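Local coordinates for protein 4'-phospho-dehydrooxetanocin synthase (Bacillus megaterium, PDB 5UL3) that catalyses the oxidative ring contraction of dAMP to an oxetane aldehyde in oxetanocin A biosynthesis, as a cobalamin-dependent radical S-adenosylmethionine enzyme, at residues P28-I31 / E32-C35; I170-L173 / L174-P178; V617-P620 / R621-K624. All coordinates share one frame; numbering follows the deposited sequence. Where two conformers were deposited one is given.

Contact 1 of 3, residues P28-I31 / E32-C35; sequences PSEI and EKRC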
loop_
_atom_site.group_PDB
_atom_site.type_symbol
_atom_site.label_atom_id
_atom_site.label_comp_id
_atom_site.label_asym_id
_atom_site.label_seq_id
_atom_site.Cartn_x
_atom_site.Cartn_y
_atom_site.Cartn_z
ATOM N N PRO A 28 17.856 -12.259 -13.667
ATOM C CA PRO A 28 17.981 -13.233 -14.763
ATOM C C PRO A 28 19.363 -13.265 -15.405
ATOM O O PRO A 28 19.783 -14.332 -15.868
ATOM C CB PRO A 28 16.886 -12.789 -15.749
ATOM C CG PRO A 28 15.838 -12.146 -14.860
ATOM C CD PRO A 28 16.660 -11.400 -13.821
ATOM N N SER A 29 20.087 -12.140 -15.436
ATOM C CA SER A 29 21.445 -12.149 -15.975
ATOM C C SER A 29 22.384 -12.973 -15.103
ATOM O O SER A 29 23.280 -13.654 -15.618
ATOM C CB SER A 29 21.966 -10.720 -16.117
ATOM O OG SER A 29 21.299 -10.043 -17.168
ATOM N N GLU A 30 22.202 -12.920 -13.780
ATOM C CA GLU A 30 23.025 -13.725 -12.878
ATOM C C GLU A 30 22.655 -15.201 -12.968
ATOM O O GLU A 30 23.532 -16.074 -12.924
ATOM C CB GLU A 30 22.886 -13.210 -11.443
ATOM C CG GLU A 30 23.440 -14.156 -10.362
ATOM C CD GLU A 30 24.960 -14.350 -10.426
ATOM O OE1 GLU A 30 25.683 -13.400 -10.808
ATOM O OE2 GLU A 30 25.428 -15.463 -10.086
ATOM N N ILE A 31 21.363 -15.504 -13.099
ATOM C CA ILE A 31 20.957 -16.876 -13.391
ATOM C C ILE A 31 21.592 -17.344 -14.692
ATOM O O ILE A 31 22.103 -18.470 -14.784
ATOM C CB ILE A 31 19.418 -16.979 -13.443
ATOM C CG1 ILE A 31 18.803 -16.656 -12.073
ATOM C CG2 ILE A 31 18.973 -18.361 -13.960
ATOM C CD1 ILE A 31 18.861 -17.792 -11.070
ATOM N N GLU A 32 21.584 -16.486 -15.715
ATOM C CA GLU A 32 22.143 -16.889 -17.003
ATOM C C GLU A 32 23.644 -17.144 -16.886
ATOM O O GLU A 32 24.163 -18.109 -17.466
ATOM C CB GLU A 32 21.838 -15.834 -18.077
ATOM C CG GLU A 32 20.487 -16.078 -18.791
ATOM C CD GLU A 32 19.982 -14.903 -19.617
ATOM O OE1 GLU A 32 20.641 -13.841 -19.590
ATOM O OE2 GLU A 32 18.913 -15.045 -20.287
ATOM N N LYS A 33 24.346 -16.312 -16.111
ATOM C CA LYS A 33 25.772 -16.525 -15.869
ATOM C C LYS A 33 26.028 -17.916 -15.319
ATOM O O LYS A 33 26.904 -18.641 -15.807
ATOM C CB LYS A 33 26.312 -15.466 -14.903
ATOM C CG LYS A 33 27.820 -15.607 -14.623
ATOM C CD LYS A 33 28.253 -14.935 -13.320
ATOM C CE LYS A 33 28.643 -13.476 -13.515
ATOM N NZ LYS A 33 29.079 -12.836 -12.235
ATOM N N ARG A 34 25.270 -18.312 -14.297
ATOM C CA ARG A 34 25.465 -19.636 -13.720
ATOM C C ARG A 34 25.056 -20.740 -14.683
ATOM O O ARG A 34 25.577 -21.859 -14.591
ATOM C CB ARG A 34 24.702 -19.758 -12.407
ATOM C CG ARG A 34 25.255 -18.847 -11.332
ATOM C CD ARG A 34 24.255 -18.603 -10.219
ATOM N NE ARG A 34 24.719 -17.571 -9.292
ATOM C CZ ARG A 34 24.917 -17.769 -7.994
ATOM N NH1 ARG A 34 24.685 -18.963 -7.459
ATOM N NH2 ARG A 34 25.337 -16.768 -7.231
ATOM N N CYS A 35 24.131 -20.455 -15.608
ATOM C CA CYS A 35 23.776 -21.456 -16.610
ATOM C C CYS A 35 24.890 -21.624 -17.641
ATOM O O CYS A 35 25.174 -22.748 -18.077
ATOM C CB CYS A 35 22.460 -21.087 -17.298
ATOM S SG CYS A 35 20.986 -21.302 -16.263
#

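Contact 2 of 3, residues I170-L173 / L174-P178; sequences IKNL and LDSQP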
loop_
_atom_site.group_PDB
_atom_site.type_symbol
_atom_site.label_atom_id
_atom_site.label_comp_id
_atom_site.label_asym_id
_atom_site.label_seq_id
_atom_site.Cartn_x
_atom_site.Cartn_y
_atom_site.Cartn_z
ATOM N N ILE A 170 19.294 6.729 -16.292
ATOM C CA ILE A 170 19.580 6.978 -17.705
ATOM C C ILE A 170 20.766 6.140 -18.162
ATOM O O ILE A 170 20.738 5.533 -19.242
ATOM C CB ILE A 170 19.817 8.478 -17.950
ATOM C CG1 ILE A 170 18.582 9.290 -17.561
ATOM C CG2 ILE A 170 20.214 8.726 -19.403
ATOM C CD1 ILE A 170 17.336 8.941 -18.366
ATOM N N LYS A 171 21.827 6.093 -17.345
ATOM C CA LYS A 171 22.972 5.241 -17.647
ATOM C C LYS A 171 22.540 3.797 -17.836
ATOM O O LYS A 171 22.992 3.118 -18.771
ATOM C CB LYS A 171 24.004 5.318 -16.515
ATOM C CG LYS A 171 24.903 6.547 -16.494
ATOM C CD LYS A 171 26.037 6.329 -15.478
ATOM C CE LYS A 171 26.671 4.941 -15.665
ATOM N NZ LYS A 171 27.753 4.589 -14.687
ATOM N N ASN A 172 21.673 3.310 -16.945
ATOM C CA ASN A 172 21.170 1.944 -17.037
ATOM C C ASN A 172 20.423 1.720 -18.346
ATOM O O ASN A 172 20.595 0.684 -18.995
ATOM C CB ASN A 172 20.267 1.659 -15.831
ATOM C CG ASN A 172 19.814 0.209 -15.749
ATOM O OD1 ASN A 172 19.278 -0.349 -16.704
ATOM N ND2 ASN A 172 20.016 -0.403 -14.585
ATOM N N LEU A 173 19.581 2.678 -18.739
ATOM C CA LEU A 173 18.812 2.540 -19.973
ATOM C C LEU A 173 19.725 2.489 -21.192
ATOM O O LEU A 173 19.496 1.705 -22.119
ATOM C CB LEU A 173 17.824 3.695 -20.111
ATOM C CG LEU A 173 16.698 3.758 -19.065
ATOM C CD1 LEU A 173 15.927 5.072 -19.151
ATOM C CD2 LEU A 173 15.739 2.560 -19.256
ATOM N N LEU A 174 20.742 3.355 -21.231
ATOM C CA LEU A 174 21.636 3.352 -22.380
ATOM C C LEU A 174 22.359 2.023 -22.505
ATOM O O LEU A 174 22.583 1.541 -23.620
ATOM C CB LEU A 174 22.635 4.508 -22.271
ATOM C CG LEU A 174 22.057 5.923 -22.283
ATOM C CD1 LEU A 174 23.190 6.950 -22.297
ATOM C CD2 LEU A 174 21.129 6.139 -23.462
ATOM N N ASP A 175 22.698 1.404 -21.369
ATOM C CA ASP A 175 23.404 0.129 -21.387
ATOM C C ASP A 175 22.490 -1.011 -21.828
ATOM O O ASP A 175 22.894 -1.850 -22.635
ATOM C CB ASP A 175 23.990 -0.154 -20.002
ATOM C CG ASP A 175 24.702 -1.506 -19.927
ATOM O OD1 ASP A 175 25.727 -1.679 -20.611
ATOM O OD2 ASP A 175 24.239 -2.388 -19.175
ATOM N N SER A 176 21.255 -1.054 -21.320
ATOM C CA SER A 176 20.367 -2.181 -21.602
ATOM C C SER A 176 19.650 -2.075 -22.948
ATOM O O SER A 176 19.232 -3.108 -23.490
ATOM C CB SER A 176 19.323 -2.327 -20.489
ATOM O OG SER A 176 18.445 -1.219 -20.466
ATOM N N GLN A 177 19.481 -0.870 -23.486
ATOM C CA GLN A 177 18.834 -0.665 -24.779
ATOM C C GLN A 177 17.443 -1.305 -24.847
ATOM O O GLN A 177 17.183 -2.161 -25.697
ATOM C CB GLN A 177 19.718 -1.177 -25.908
ATOM C CG GLN A 177 20.947 -0.306 -26.112
ATOM C CD GLN A 177 20.555 1.088 -26.543
ATOM O OE1 GLN A 177 19.742 1.258 -27.453
ATOM N NE2 GLN A 177 21.112 2.094 -25.885
ATOM N N PRO A 178 16.536 -0.910 -23.963
ATOM C CA PRO A 178 15.211 -1.547 -23.931
ATOM C C PRO A 178 14.376 -1.169 -25.145
ATOM O O PRO A 178 14.551 -0.116 -25.757
ATOM C CB PRO A 178 14.589 -0.989 -22.644
ATOM C CG PRO A 178 15.249 0.349 -22.467
ATOM C CD PRO A 178 16.666 0.167 -22.968
#

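Contact 3 of 3, residues V617-P620 / R621-K624; sequences VANP and REKK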
loop_
_atom_site.group_PDB
_atom_site.type_symbol
_atom_site.label_atom_id
_atom_site.label_comp_id
_atom_site.label_asym_id
_atom_site.label_seq_id
_atom_site.Cartn_x
_atom_site.Cartn_y
_atom_site.Cartn_z
ATOM N N VAL A 617 15.283 3.807 18.454
ATOM C CA VAL A 617 16.619 3.291 18.717
ATOM C C VAL A 617 17.007 3.384 20.192
ATOM O O VAL A 617 18.166 3.175 20.532
ATOM C CB VAL A 617 17.671 3.991 17.832
ATOM C CG1 VAL A 617 17.357 3.776 16.352
ATOM C CG2 VAL A 617 17.735 5.471 18.142
ATOM N N ALA A 618 16.058 3.655 21.076
ATOM C CA ALA A 618 16.374 3.856 22.480
ATOM C C ALA A 618 16.444 2.529 23.239
ATOM O O ALA A 618 15.878 1.514 22.827
ATOM C CB ALA A 618 15.330 4.772 23.139
ATOM N N ASN A 619 17.127 2.562 24.390
ATOM C CA ASN A 619 17.191 1.416 25.289
ATOM C C ASN A 619 15.806 1.186 25.891
ATOM O O ASN A 619 14.918 2.036 25.764
ATOM C CB ASN A 619 18.292 1.628 26.349
ATOM C CG ASN A 619 17.902 2.594 27.494
ATOM O OD1 ASN A 619 16.781 2.591 28.009
ATOM N ND2 ASN A 619 18.868 3.389 27.922
ATOM N N PRO A 620 15.581 0.034 26.543
ATOM C CA PRO A 620 14.212 -0.296 26.971
ATOM C C PRO A 620 13.594 0.735 27.891
ATOM O O PRO A 620 12.408 1.058 27.767
ATOM C CB PRO A 620 14.390 -1.651 27.669
ATOM C CG PRO A 620 15.557 -2.277 26.939
ATOM C CD PRO A 620 16.492 -1.127 26.666
ATOM N N ARG A 621 14.378 1.272 28.819
ATOM C CA ARG A 621 13.835 2.213 29.785
ATOM C C ARG A 621 13.565 3.573 29.139
ATOM O O ARG A 621 12.534 4.197 29.409
ATOM C CB ARG A 621 14.808 2.315 30.968
ATOM C CG ARG A 621 14.339 3.176 32.124
ATOM C CD ARG A 621 15.267 2.965 33.340
ATOM N NE ARG A 621 14.977 3.869 34.457
ATOM C CZ ARG A 621 14.025 3.673 35.362
ATOM N NH1 ARG A 621 13.232 2.611 35.285
ATOM N NH2 ARG A 621 13.861 4.543 36.351
ATOM N N GLU A 622 14.483 4.051 28.290
ATOM C CA GLU A 622 14.240 5.292 27.557
ATOM C C GLU A 622 13.103 5.125 26.554
ATOM O O GLU A 622 12.324 6.063 26.329
ATOM C CB GLU A 622 15.516 5.746 26.831
ATOM C CG GLU A 622 16.647 6.217 27.776
ATOM C CD GLU A 622 17.740 6.999 27.055
ATOM O OE1 GLU A 622 17.516 7.423 25.902
ATOM O OE2 GLU A 622 18.827 7.211 27.652
ATOM N N LYS A 623 12.987 3.938 25.957
ATOM C CA LYS A 623 11.895 3.693 25.017
ATOM C C LYS A 623 10.554 3.937 25.679
ATOM O O LYS A 623 9.679 4.610 25.116
ATOM C CB LYS A 623 11.975 2.264 24.476
ATOM C CG LYS A 623 12.332 2.183 23.015
ATOM C CD LYS A 623 11.860 0.868 22.405
ATOM C CE LYS A 623 12.331 0.725 20.972
ATOM N NZ LYS A 623 13.799 0.450 20.898
ATOM N N LYS A 624 10.381 3.427 26.899
ATOM C CA LYS A 624 9.113 3.617 27.585
ATOM C C LYS A 624 8.905 5.078 27.971
ATOM O O LYS A 624 7.779 5.580 27.913
ATOM C CB LYS A 624 9.035 2.679 28.791
ATOM C CG LYS A 624 9.092 1.211 28.359
ATOM C CD LYS A 624 9.035 0.221 29.521
ATOM C CE LYS A 624 8.889 -1.237 29.015
ATOM N NZ LYS A 624 10.130 -1.888 28.416
HETATM O O HOH W 1 18.585 5.114 24.573
#

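Contact 1 of 3, residues P28-I31 / E32-C35
A salt-bridge network of E30, K33 and R34 runs along one side of the first turns of helix 28-39, with the carboxylate of E30 in its middle. CG of E30 stands anti to the backbone N (chi1 167°) and the chain then bends at chi2, which turns the carboxylate along the helix toward residues three and four places on. OE2 of E30 meets the edge of the R34 guanidinium near its plane, 2.4 Å from NE in a nearly straight bond; that length is suspiciously short and therefore doubtful. A weak, bent bond reaches OE2 of E30 from NH2 of R34 at 3.1 Å. The carboxylate stands nearly upright on the guanidinium plane (80°), and OE2 alone of its oxygens meets R34. OE1 of E30 faces NZ of K33 at 3.7 Å, a long salt bridge.

The backbone bonds beneath are helical, as from E32 N to P28 O (2.8 Å). On another side, CG2 of I31 lies 4.2 Å from SG of C35, and both side chains pack on F21 of helix 7-21. OE2 of E32 accepts from the backbone N of V52. One carboxylate thus serves two cations, which probably favours its ionised form.

Contact 2 of 3, residues I170-L173 / L174-P178
Backbone bonds tie I170-L173 to L174-P178 through the last two turns of helix 166-176. L174 N binds I170 O at 2.9 Å, D175 N binds K171 O, and S176 N binds N172 O. The series ends with Q177 N on L173 O, also 2.9 Å, at the residue where the chain leaves the helix with a positive phi of 54°.

Two side chains add polar bonds to this end. OG of S176 sits between its backbone N and its carbonyl carbon (chi1 66°), folded back on the preceding turn, and in the conformer described donates to N172 O at 3.2 Å, tilted from the carbonyl plane. The serine has a second conformer, so this bond, and with it the double acceptance at N172 O beside S176 N, is doubtful. Q177 bends at chi2 and returns its amide to the helix end, NE2 giving a fairly straight bond to L174 O at 2.8 Å; the acceptor lies in the amide plane. The same NE2 bonds to D208 O, so the amide joins the helix end to the loop after helix 190-205. In the conformer described, ND2 of N172 bonds to E156 OE2 of strand 154-159.

The apolar contacts are few. CD2 of L173 meets CG of P178 at 3.9 Å, the side chains crossing at about a right angle, and CG2 of I170 touches CG of L174 more loosely, at 4.4 Å. Separately, CD of P178 rests 3.3 Å from the backbone O of L173.

Helix 166-176 is the crossover between the parallel strands 154-159 and 180-184 of the cobalamin-housing Rossmann fold. L173 and P178 pack on T121 of the intervening strand 119-124, while I170, L173 and L174 face helix 190-205 through L199, I200 and H203.

Contact 3 of 3, residues V617-P620 / R621-K624
With chi1 at 77°, CG of N619 lies between the backbone N and the carbonyl carbon, and this swings the side-chain amide forward over the first turn of helix 620-648. OD1 of N619, the N-cap acceptor, takes E622 N at 2.7 Å in an almost straight bond, with the donor tilted from the amide plane, and R621 N at 2.9 Å in a weak, strongly bent one. Two N-H groups of the opening turn, lacking a preceding helical carbonyl, are so provided for. The amide crosses the E622 side chain at about a right angle, its ND2 lying 3.6 Å from CG of E622.

A water accepts from N619 N and donates weakly to OE1 of E622, 2.9 Å from each, while OE2 of E622 is bound by the hydroxyl of T714. This water bridge stands where a capping box would have a direct bond from N619 N.

K623 reaches back along the incoming chain. Its chi1 (-112°) is off a staggered position; the chain is then extended to a bend at chi4 (73°), which puts NZ of K623 on A618 O at 3.0 Å, in the carbonyl plane and on a lone pair. CB of A618 faces the start of the helix, 3.8 Å from CB of E622. Regular helical bonding begins with K623 N on N619 O (2.7 Å), and K624 N follows on P620 O.

The contact forms the surface turn between helix 588-617 and helix 620-648 in the C-terminal helix bundle; T714 fastens E622 to the segment linking helices 683-709 and 720-730.

How the contacts relate
All three contacts are local and appear to lie in different domains. Contacts 1 and 2 are partly buried, with centres about 19 Å apart; contact 3, its centre about 46 Å from that of contact 1 and 47 Å from that of contact 2, is a surface turn with no buried residue. Contact 1 sits in the opening turns of its helix and joins charged side chains to one another. Contacts 2 and 3 treat opposite helix ends: at 174-178 side-chain donors serve carbonyls at a C-terminus, at 617-620 a side-chain acceptor serves N-H groups at an N-terminus. Contacts 1 and 2 share apolar faces turned to a strand and a neighbouring helix; contact 3 relies on polar groups and water.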